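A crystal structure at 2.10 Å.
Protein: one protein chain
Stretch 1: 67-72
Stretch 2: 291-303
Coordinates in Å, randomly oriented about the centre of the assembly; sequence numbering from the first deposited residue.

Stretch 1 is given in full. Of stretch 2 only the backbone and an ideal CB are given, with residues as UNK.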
ATOM      1  N   ALA A  67     -20.880  13.317   6.899  1.00 25.00           N
ATOM      2  CA  ALA A  67     -20.707  11.871   6.669  1.00 24.88           C
ATOM      3  C   ALA A  67     -19.367  11.498   7.266  1.00 24.15           C
ATOM      4  O   ALA A  67     -18.363  12.211   7.050  1.00 24.08           O
ATOM      5  CB  ALA A  67     -20.735  11.536   5.145  1.00 24.78           C
ATOM      6  N   ARG A  68     -19.325  10.389   7.989  1.00 23.50           N
ATOM      7  CA  ARG A  68     -18.065   9.901   8.577  1.00 23.82           C
ATOM      8  C   ARG A  68     -16.955   9.690   7.563  1.00 23.02           C
ATOM      9  O   ARG A  68     -15.803   9.969   7.842  1.00 23.70           O
ATOM     10  CB  ARG A  68     -18.293   8.578   9.320  1.00 24.85           C
ATOM     11  CG  ARG A  68     -19.167   8.684  10.552  1.00 28.49           C
ATOM     12  CD  ARG A  68     -18.464   9.525  11.664  1.00 33.19           C
ATOM     13  NE  ARG A  68     -19.263   9.494  12.886  1.00 37.68           N
ATOM     14  CZ  ARG A  68     -19.231  10.412  13.854  1.00 42.12           C
ATOM     15  NH1 ARG A  68     -18.434  11.487  13.776  1.00 39.70           N
ATOM     16  NH2 ARG A  68     -20.033  10.266  14.908  1.00 45.10           N
ATOM     17  N   ALA A  69     -17.300   9.216   6.375  1.00 23.07           N
ATOM     18  CA  ALA A  69     -16.275   8.850   5.375  1.00 23.21           C
ATOM     19  C   ALA A  69     -15.642  10.044   4.679  1.00 22.83           C
ATOM     20  O   ALA A  69     -14.532   9.959   4.178  1.00 23.43           O
ATOM     21  CB  ALA A  69     -16.889   7.872   4.310  1.00 22.11           C
ATOM     22  N   CYS A  70     -16.357  11.149   4.632  1.00 22.48           N
ATOM     23  CA  CYS A  70     -16.006  12.280   3.786  1.00 23.26           C
ATOM     24  C   CYS A  70     -15.018  13.198   4.510  1.00 22.62           C
ATOM     25  O   CYS A  70     -15.334  13.690   5.593  1.00 22.24           O
ATOM     26  CB  CYS A  70     -17.299  13.062   3.435  1.00 24.29           C
ATOM     27  SG  CYS A  70     -16.998  14.648   2.582  1.00 28.15           S
ATOM     28  N   PRO A  71     -13.829  13.436   3.926  1.00 21.62           N
ATOM     29  CA  PRO A  71     -12.847  14.313   4.590  1.00 21.70           C
ATOM     30  C   PRO A  71     -13.259  15.801   4.739  1.00 22.89           C
ATOM     31  O   PRO A  71     -12.910  16.459   5.727  1.00 21.78           O
ATOM     32  CB  PRO A  71     -11.600  14.187   3.701  1.00 21.86           C
ATOM     33  CG  PRO A  71     -12.136  13.779   2.330  1.00 21.65           C
ATOM     34  CD  PRO A  71     -13.341  12.928   2.616  1.00 21.48           C
ATOM     35  N   TRP A  72     -13.993  16.317   3.764  1.00 22.26           N
ATOM     36  CA  TRP A  72     -14.445  17.680   3.829  1.00 22.66           C
ATOM     37  C   TRP A  72     -15.413  17.841   5.003  1.00 21.95           C
ATOM     38  O   TRP A  72     -15.324  18.804   5.758  1.00 21.00           O
ATOM     39  CB  TRP A  72     -15.104  18.085   2.508  1.00 23.02           C
ATOM     40  CG  TRP A  72     -14.419  17.563   1.304  1.00 25.91           C
ATOM     41  CD1 TRP A  72     -14.821  16.483   0.510  1.00 28.54           C
ATOM     42  CD2 TRP A  72     -13.176  18.015   0.753  1.00 26.80           C
ATOM     43  NE1 TRP A  72     -13.891  16.272  -0.496  1.00 27.93           N
ATOM     44  CE2 TRP A  72     -12.892  17.201  -0.385  1.00 28.98           C
ATOM     45  CE3 TRP A  72     -12.285  19.025   1.092  1.00 27.92           C
ATOM     46  CZ2 TRP A  72     -11.753  17.388  -1.175  1.00 29.72           C
ATOM     47  CZ3 TRP A  72     -11.153  19.214   0.310  1.00 29.67           C
ATOM     48  CH2 TRP A  72     -10.895  18.394  -0.814  1.00 30.08           C
ATOM     49  N   UNK A 291     -11.470  10.639  17.989  1.00 22.39           N
ATOM     50  CA  UNK A 291     -12.787  10.260  18.496  1.00 22.69           C
ATOM     51  C   UNK A 291     -13.903  10.675  17.549  1.00 22.48           C
ATOM     52  O   UNK A 291     -15.064  10.511  17.879  1.00 21.99           O
ATOM     53  CB  UNK A 291     -13.020  10.883  19.874  1.00 22.69           C
ATOM     54  N   UNK A 292     -13.562  11.255  16.390  1.00 21.33           N
ATOM     55  CA  UNK A 292     -14.528  11.438  15.325  1.00 20.75           C
ATOM     56  C   UNK A 292     -14.137  10.617  14.046  1.00 21.69           C
ATOM     57  O   UNK A 292     -14.735  10.811  12.957  1.00 21.04           O
ATOM     58  CB  UNK A 292     -14.641  12.928  14.996  1.00 20.75           C
ATOM     59  N   UNK A 293     -13.125   9.746  14.177  1.00 20.73           N
ATOM     60  CA  UNK A 293     -12.568   9.011  13.032  1.00 21.04           C
ATOM     61  C   UNK A 293     -13.048   7.559  13.099  1.00 21.32           C
ATOM     62  O   UNK A 293     -12.674   6.826  14.031  1.00 20.87           O
ATOM     63  CB  UNK A 293     -11.039   9.078  13.023  1.00 21.04           C
ATOM     64  N   UNK A 294     -13.897   7.179  12.143  1.00 21.15           N
ATOM     65  CA  UNK A 294     -14.425   5.814  12.049  1.00 21.75           C
ATOM     66  C   UNK A 294     -13.785   5.119  10.844  1.00 21.91           C
ATOM     67  O   UNK A 294     -14.184   5.338   9.686  1.00 21.69           O
ATOM     68  CB  UNK A 294     -15.950   5.820  11.927  1.00 21.75           C
ATOM     69  N   UNK A 295     -12.778   4.301  11.124  1.00 21.90           N
ATOM     70  CA  UNK A 295     -11.986   3.689  10.051  1.00 22.18           C
ATOM     71  C   UNK A 295     -12.801   2.703   9.217  1.00 22.69           C
ATOM     72  O   UNK A 295     -12.585   2.594   8.011  1.00 23.58           O
ATOM     73  CB  UNK A 295     -10.768   2.975  10.642  1.00 22.18           C
ATOM     74  N   UNK A 296     -13.759   2.024   9.843  1.00 23.35           N
ATOM     75  CA  UNK A 296     -14.628   1.089   9.118  1.00 23.58           C
ATOM     76  C   UNK A 296     -15.495   1.794   8.103  1.00 23.33           C
ATOM     77  O   UNK A 296     -15.587   1.348   6.973  1.00 22.00           O
ATOM     78  CB  UNK A 296     -15.514   0.315  10.096  1.00 23.58           C
ATOM     79  N   UNK A 297     -16.126   2.912   8.492  1.00 23.96           N
ATOM     80  CA  UNK A 297     -16.995   3.622   7.561  1.00 24.00           C
ATOM     81  C   UNK A 297     -16.183   4.310   6.500  1.00 22.83           C
ATOM     82  O   UNK A 297     -16.618   4.392   5.357  1.00 24.44           O
ATOM     83  CB  UNK A 297     -17.869   4.640   8.296  1.00 24.00           C
ATOM     84  N   UNK A 298     -15.010   4.799   6.841  1.00 21.40           N
ATOM     85  CA  UNK A 298     -14.106   5.357   5.810  1.00 21.70           C
ATOM     86  C   UNK A 298     -13.798   4.273   4.737  1.00 22.03           C
ATOM     87  O   UNK A 298     -14.080   4.479   3.548  1.00 22.38           O
ATOM     88  CB  UNK A 298     -12.811   5.860   6.450  1.00 21.70           C
ATOM     89  N   UNK A 299     -13.278   3.117   5.157  1.00 21.26           N
ATOM     90  CA  UNK A 299     -12.863   2.068   4.192  1.00 21.36           C
ATOM     91  C   UNK A 299     -14.035   1.486   3.411  1.00 22.10           C
ATOM     92  O   UNK A 299     -13.964   1.272   2.197  1.00 21.13           O
ATOM     93  CB  UNK A 299     -12.142   0.936   4.925  1.00 21.36           C
ATOM     94  N   UNK A 300     -15.147   1.228   4.107  1.00 23.47           N
ATOM     95  CA  UNK A 300     -16.323   0.715   3.425  1.00 23.74           C
ATOM     96  C   UNK A 300     -16.820   1.675   2.339  1.00 24.47           C
ATOM     97  O   UNK A 300     -17.183   1.247   1.226  1.00 24.84           O
ATOM     98  CB  UNK A 300     -17.437   0.449   4.439  1.00 23.74           C
ATOM     99  N   UNK A 301     -16.820   2.967   2.627  1.00 24.47           N
ATOM    100  CA  UNK A 301     -17.359   3.910   1.662  1.00 25.20           C
ATOM    101  C   UNK A 301     -16.537   3.882   0.367  1.00 24.62           C
ATOM    102  O   UNK A 301     -17.061   3.735  -0.726  1.00 24.86           O
ATOM    103  CB  UNK A 301     -17.382   5.321   2.253  1.00 25.20           C
ATOM    104  N   UNK A 302     -15.237   3.991   0.496  1.00 24.18           N
ATOM    105  CA  UNK A 302     -14.410   4.142  -0.693  1.00 23.93           C
ATOM    106  C   UNK A 302     -14.377   2.842  -1.488  1.00 22.68           C
ATOM    107  O   UNK A 302     -14.604   2.842  -2.700  1.00 21.93           O
ATOM    108  CB  UNK A 302     -12.992   4.569  -0.310  1.00 23.93           C
ATOM    109  N   UNK A 303     -14.099   1.743  -0.794  1.00 22.30           N
ATOM    110  CA  UNK A 303     -13.826   0.455  -1.451  1.00 21.81           C
ATOM    111  C   UNK A 303     -15.101  -0.193  -1.983  1.00 22.88           C
ATOM    112  O   UNK A 303     -15.034  -0.950  -2.966  1.00 22.28           O
ATOM    113  CB  UNK A 303     -13.133  -0.499  -0.476  1.00 21.81           C
TER

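Position 291 lies in a 3-10 segment that runs through 292, and its CA-to-CB bond points away from stretch 1, so the visible atoms set no preference; it is Asp291. At 292 the bond runs sideways, and the ideal CB lies 4.2 Å from Arg68 NH1. A small polar or acidic residue would suit the neighbourhood of a guanidinium. It is Thr292, whose backbone O takes part in a water bridge: one water accepts from Arg68 NH1 (2.9 Å from the water O) and donates to Thr292 O (2.7 Å from the same O). Position 293 points away; it is Thr293.

Position 294 directly precedes a helix, and its CB points toward Arg68. Asp, Asn, Ser or Thr could cap the free amides of the first turn, and an acid would also suit the nearby arginine. Asp294 does cap: its OD1 accepts from the backbone N of 297, 3.1 Å away. A water whose O lies 2.6 Å from Asp294 OD2 donates to it and accepts a weak bond from Arg68 NE, 3.4 Å from the water O, so the two charges meet through solvent. A further water ties the backbones together, donating to Arg68 O and Thr292 O and accepting from Asp294 N.

Positions 295 and 296 lie out of reach of stretch 1; they are Phe295 and Thr296.

At 297 the CB points toward stretch 1, 4.1 Å from Arg68 CB. A flexible chain, aliphatic or polar, could lie along the arginine's methylenes. Glu297 does so, with OE1 3.3 Å from Arg68 CG.

Position 298 marks the closest backbone approach, its CA 4.1 Å from Ala69 CA. The sideways CB favours an aliphatic residue alongside the backbone of stretch 1, and Ile298 places CG1 3.9 Å from Arg68 O.

Position 299 points away and 300 sideways; they are Lys299 and Gln300.

At 301 the ideal CB is only 3.3 Å from Ala69 CB. With so little room, Ala would suit, or a longer residue whose chain turns aside. His301, with chi1 t, keeps the tight contact through its CB, also 3.3 Å from Ala69 CB.

The sideways CB of 302 touches nothing, but a long side chain could reach Ala69 and Pro71. Tyr302 does: CE1 lies 3.7 Å from Ala69 O, which sits at the ring edge, and OH is 3.4 Å from Pro71 CD. Position 303 is out of reach; it is Tyr303.

Stretch 2, residues 291-303: DTTDFTEIKQHYY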
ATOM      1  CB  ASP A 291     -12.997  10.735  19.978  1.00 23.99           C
ATOM      2  CG  ASP A 291     -13.053  12.284  20.149  1.00 26.01           C
ATOM      3  OD1 ASP A 291     -12.923  13.056  19.158  1.00 28.18           O
ATOM      4  OD2 ASP A 291     -13.249  12.732  21.328  1.00 28.30           O
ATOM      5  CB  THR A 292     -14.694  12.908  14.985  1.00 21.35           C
ATOM      6  OG1 THR A 292     -13.468  13.455  14.470  1.00 20.89           O
ATOM      7  CG2 THR A 292     -15.137  13.752  16.266  1.00 19.32           C
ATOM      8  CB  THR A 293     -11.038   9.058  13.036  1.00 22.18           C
ATOM      9  OG1 THR A 293     -10.608  10.422  13.015  1.00 20.69           O
ATOM     10  CG2 THR A 293     -10.428   8.314  11.805  1.00 19.68           C
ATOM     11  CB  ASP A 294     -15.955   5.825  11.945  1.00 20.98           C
ATOM     12  CG  ASP A 294     -16.582   4.413  12.039  1.00 24.51           C
ATOM     13  OD1 ASP A 294     -15.948   3.472  11.532  1.00 24.35           O
ATOM     14  OD2 ASP A 294     -17.712   4.275  12.613  1.00 25.13           O
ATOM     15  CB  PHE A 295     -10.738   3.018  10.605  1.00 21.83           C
ATOM     16  CG  PHE A 295      -9.681   3.982  11.059  1.00 20.69           C
ATOM     17  CD1 PHE A 295      -8.936   4.681  10.145  1.00 20.90           C
ATOM     18  CD2 PHE A 295      -9.419   4.162  12.409  1.00 19.49           C
ATOM     19  CE1 PHE A 295      -7.943   5.539  10.558  1.00 19.78           C
ATOM     20  CE2 PHE A 295      -8.453   5.010  12.830  1.00 19.79           C
ATOM     21  CZ  PHE A 295      -7.694   5.711  11.894  1.00 22.28           C
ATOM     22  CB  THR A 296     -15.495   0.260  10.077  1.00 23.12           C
ATOM     23  OG1 THR A 296     -14.626  -0.486  10.929  1.00 22.37           O
ATOM     24  CG2 THR A 296     -16.434  -0.717   9.323  1.00 25.52           C
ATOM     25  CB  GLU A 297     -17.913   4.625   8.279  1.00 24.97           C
ATOM     26  CG  GLU A 297     -18.972   3.882   9.069  1.00 29.42           C
ATOM     27  CD  GLU A 297     -20.143   4.713   9.531  1.00 34.82           C
ATOM     28  OE1 GLU A 297     -20.252   5.888   9.147  1.00 37.04           O
ATOM     29  OE2 GLU A 297     -20.989   4.149  10.267  1.00 40.03           O
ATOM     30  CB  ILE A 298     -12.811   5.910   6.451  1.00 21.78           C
ATOM     31  CG1 ILE A 298     -13.106   7.188   7.252  1.00 23.02           C
ATOM     32  CG2 ILE A 298     -11.670   6.145   5.404  1.00 20.68           C
ATOM     33  CD1 ILE A 298     -11.979   7.581   8.211  1.00 20.66           C
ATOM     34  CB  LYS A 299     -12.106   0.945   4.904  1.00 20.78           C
ATOM     35  CG  LYS A 299     -10.741   1.363   5.479  1.00 21.56           C
ATOM     36  CD  LYS A 299     -10.152   0.267   6.369  1.00 21.66           C
ATOM     37  CE  LYS A 299      -9.677  -0.964   5.570  1.00 21.50           C
ATOM     38  NZ  LYS A 299      -9.342  -2.082   6.483  1.00 21.21           N
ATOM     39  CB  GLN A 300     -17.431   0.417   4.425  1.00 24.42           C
ATOM     40  CG  GLN A 300     -17.108  -0.836   5.224  1.00 26.47           C
ATOM     41  CD  GLN A 300     -18.216  -1.183   6.188  1.00 30.34           C
ATOM     42  OE1 GLN A 300     -19.117  -0.411   6.369  1.00 31.69           O
ATOM     43  NE2 GLN A 300     -18.144  -2.343   6.798  1.00 32.92           N
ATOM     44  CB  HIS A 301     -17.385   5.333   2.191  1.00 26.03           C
ATOM     45  CG  HIS A 301     -17.687   6.335   1.121  1.00 27.36           C
ATOM     46  ND1 HIS A 301     -18.956   6.507   0.610  1.00 27.73           N
ATOM     47  CD2 HIS A 301     -16.876   7.146   0.399  1.00 28.89           C
ATOM     48  CE1 HIS A 301     -18.913   7.386  -0.378  1.00 27.84           C
ATOM     49  NE2 HIS A 301     -17.665   7.788  -0.526  1.00 27.64           N
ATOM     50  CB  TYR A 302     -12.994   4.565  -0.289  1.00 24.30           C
ATOM     51  CG  TYR A 302     -12.874   6.022   0.016  1.00 26.46           C
ATOM     52  CD1 TYR A 302     -13.128   6.503   1.296  1.00 29.36           C
ATOM     53  CD2 TYR A 302     -12.528   6.931  -0.975  1.00 27.77           C
ATOM     54  CE1 TYR A 302     -13.016   7.839   1.593  1.00 28.60           C
ATOM     55  CE2 TYR A 302     -12.418   8.285  -0.703  1.00 30.53           C
ATOM     56  CZ  TYR A 302     -12.690   8.744   0.595  1.00 30.88           C
ATOM     57  OH  TYR A 302     -12.561  10.087   0.910  1.00 32.53           O
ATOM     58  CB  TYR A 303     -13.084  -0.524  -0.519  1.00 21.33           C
ATOM     59  CG  TYR A 303     -11.601  -0.269  -0.397  1.00 21.01           C
ATOM     60  CD1 TYR A 303     -10.714  -0.704  -1.389  1.00 23.03           C
ATOM     61  CD2 TYR A 303     -11.065   0.424   0.692  1.00 20.28           C
ATOM     62  CE1 TYR A 303      -9.315  -0.484  -1.276  1.00 19.66           C
ATOM     63  CE2 TYR A 303      -9.667   0.634   0.807  1.00 19.04           C
ATOM     64  CZ  TYR A 303      -8.823   0.184  -0.196  1.00 19.91           C
ATOM     65  OH  TYR A 303      -7.475   0.389  -0.112  1.00 22.49           O
TER
HETATM   66  O   HOH W   1     -19.096   6.213  13.580  1.00 23.47           O
HETATM   67  O   HOH W   2     -16.565  12.356  11.670  1.00 23.67           O
HETATM   68  O   HOH W   3     -14.673   9.517  10.433  1.00 27.12           O
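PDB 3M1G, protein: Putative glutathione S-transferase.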